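PDB 3OC7: enoyl-CoA hydratase from Mycobacterium avium, which probably catalyses the reversible addition of water to the double bond of 2-enoyl-CoA thioesters in fatty acid metabolism, as other crotonase-family hydratases do. Local coordinates for residues 139-144 and 186-191. Residues are numbered along the deposited sequence; the frame is centred on the assembly and turned at random.
Sequences SSFALT and IGLITM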
loop_
_atom_site.group_PDB
_atom_site.type_symbol
_atom_site.label_atom_id
_atom_site.label_comp_id
_atom_site.label_asym_id
_atom_site.label_seq_id
_atom_site.Cartn_x
_atom_site.Cartn_y
_atom_site.Cartn_z
ATOM N N SER A 139 23.379 -9.831 1.632
ATOM C CA SER A 139 22.559 -8.932 2.463
ATOM C C SER A 139 21.708 -9.668 3.516
ATOM O O SER A 139 21.221 -10.782 3.269
ATOM C CB SER A 139 21.654 -8.061 1.568
ATOM O OG SER A 139 22.405 -7.335 0.593
ATOM N N SER A 140 21.532 -9.049 4.688
ATOM C CA SER A 140 20.547 -9.523 5.696
ATOM C C SER A 140 19.887 -8.335 6.419
ATOM O O SER A 140 20.504 -7.252 6.511
ATOM C CB SER A 140 21.167 -10.500 6.726
ATOM O OG SER A 140 21.771 -9.817 7.818
ATOM N N PHE A 141 18.664 -8.549 6.952
ATOM C CA PHE A 141 17.844 -7.513 7.603
ATOM C C PHE A 141 17.152 -8.090 8.872
ATOM O O PHE A 141 16.597 -9.206 8.818
ATOM C CB PHE A 141 16.747 -7.022 6.620
ATOM C CG PHE A 141 17.265 -6.604 5.237
ATOM C CD1 PHE A 141 17.475 -7.551 4.219
ATOM C CD2 PHE A 141 17.539 -5.259 4.955
ATOM C CE1 PHE A 141 17.961 -7.161 2.956
ATOM C CE2 PHE A 141 18.008 -4.861 3.691
ATOM C CZ PHE A 141 18.232 -5.797 2.703
ATOM N N ALA A 142 17.178 -7.366 10.008
ATOM C CA ALA A 142 16.442 -7.766 11.244
ATOM C C ALA A 142 16.104 -6.563 12.147
ATOM O O ALA A 142 16.979 -5.728 12.410
ATOM C CB ALA A 142 17.231 -8.831 12.038
ATOM N N LEU A 143 14.847 -6.476 12.592
ATOM C CA LEU A 143 14.373 -5.415 13.505
ATOM C C LEU A 143 14.209 -6.007 14.917
ATOM O O LEU A 143 13.105 -6.422 15.301
ATOM C CB LEU A 143 13.031 -4.812 13.014
ATOM C CG LEU A 143 13.040 -4.051 11.680
ATOM C CD1 LEU A 143 11.735 -4.239 10.882
ATOM C CD2 LEU A 143 13.342 -2.558 11.860
ATOM N N THR A 144 15.306 -6.054 15.674
ATOM C CA THR A 144 15.310 -6.694 17.005
ATOM C C THR A 144 15.110 -5.744 18.194
ATOM O O THR A 144 15.376 -6.136 19.349
ATOM C CB THR A 144 16.596 -7.520 17.217
ATOM O OG1 THR A 144 17.735 -6.674 17.008
ATOM C CG2 THR A 144 16.623 -8.741 16.272
ATOM N N ILE A 186 8.225 -7.166 0.260
ATOM C CA ILE A 186 7.524 -6.336 1.263
ATOM C C ILE A 186 7.643 -4.802 1.072
ATOM O O ILE A 186 6.963 -4.030 1.785
ATOM C CB ILE A 186 7.931 -6.724 2.728
ATOM C CG1 ILE A 186 9.382 -6.331 3.048
ATOM C CG2 ILE A 186 7.692 -8.228 2.966
ATOM C CD1 ILE A 186 9.786 -6.502 4.541
ATOM N N GLY A 187 8.511 -4.358 0.156
ATOM C CA GLY A 187 8.659 -2.916 -0.116
ATOM C C GLY A 187 9.853 -2.258 0.575
ATOM O O GLY A 187 10.058 -1.032 0.428
ATOM N N LEU A 188 10.669 -3.030 1.310
ATOM C CA LEU A 188 11.865 -2.444 1.975
ATOM C C LEU A 188 12.939 -2.011 0.950
ATOM O O LEU A 188 13.613 -0.979 1.146
ATOM C CB LEU A 188 12.454 -3.395 3.028
ATOM C CG LEU A 188 13.729 -2.917 3.754
ATOM C CD1 LEU A 188 13.513 -1.586 4.506
ATOM C CD2 LEU A 188 14.258 -3.968 4.711
ATOM N N ILE A 189 13.098 -2.800 -0.122
ATOM C CA ILE A 189 13.968 -2.431 -1.274
ATOM C C ILE A 189 13.183 -2.491 -2.579
ATOM O O ILE A 189 12.066 -3.047 -2.613
ATOM C CB ILE A 189 15.282 -3.318 -1.362
ATOM C CG1 ILE A 189 14.928 -4.780 -1.696
ATOM C CG2 ILE A 189 16.116 -3.201 -0.065
ATOM C CD1 ILE A 189 16.128 -5.727 -1.867
ATOM N N THR A 190 13.759 -1.925 -3.641
ATOM C CA THR A 190 13.171 -1.965 -5.000
ATOM C C THR A 190 13.388 -3.313 -5.707
ATOM O O THR A 190 12.459 -3.842 -6.362
ATOM C CB THR A 190 13.737 -0.813 -5.894
ATOM O OG1 THR A 190 13.753 0.426 -5.152
ATOM C CG2 THR A 190 12.924 -0.642 -7.187
ATOM N N MET A 191 14.610 -3.843 -5.612
ATOM C CA MET A 191 14.953 -5.112 -6.273
ATOM C C MET A 191 16.129 -5.848 -5.645
ATOM O O MET A 191 17.112 -5.232 -5.207
ATOM C CB MET A 191 15.214 -4.903 -7.764
ATOM C CG MET A 191 16.101 -3.742 -8.123
ATOM S SD MET A 191 16.363 -3.520 -9.912
ATOM C CE MET A 191 17.476 -4.860 -10.210
#
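Phe-141 meets Leu-188 and Ile-189 in a buried, wholly apolar contact of the crotonase fold, joining strand 140-142, outermost in this chain's small parallel sheet, to the loop that leads from helix 180-186 into strand 191-192 of the larger sheet. No hydrogen bond crosses between the segments, and the backbones stay well apart: the nearest CA atoms, those of Phe-141 and Leu-188, are 9.6 Å from each other, and the segments meet through side chains. With CG anti to its carbonyl carbon (chi1 -51°), Phe-141 sends its ring across to the loop. Leu-188 answers with CG anti to the backbone N, and with chi2 at 59° its CD2 methyl meets the ring obliquely. Phe-124 of helix 123-129 touches both Phe-141 and Leu-188, and Ala-135 of strand 132-135 touches Ile-189. The loop begins at Gly-187, whose positive phi (99°) belongs to a Schellman motif ending helix 180-186; the carbonyls of Gly-187 and Leu-188 accept hydrogen bonds from Arg-166 of a second subunit, tying the same turn to the oligomer interface. The closest approach is Phe-141 CD2 to Leu-188 CD2 at 3.5 Å, while Phe-141 CZ lies 4.3 Å from Ile-189 CG2.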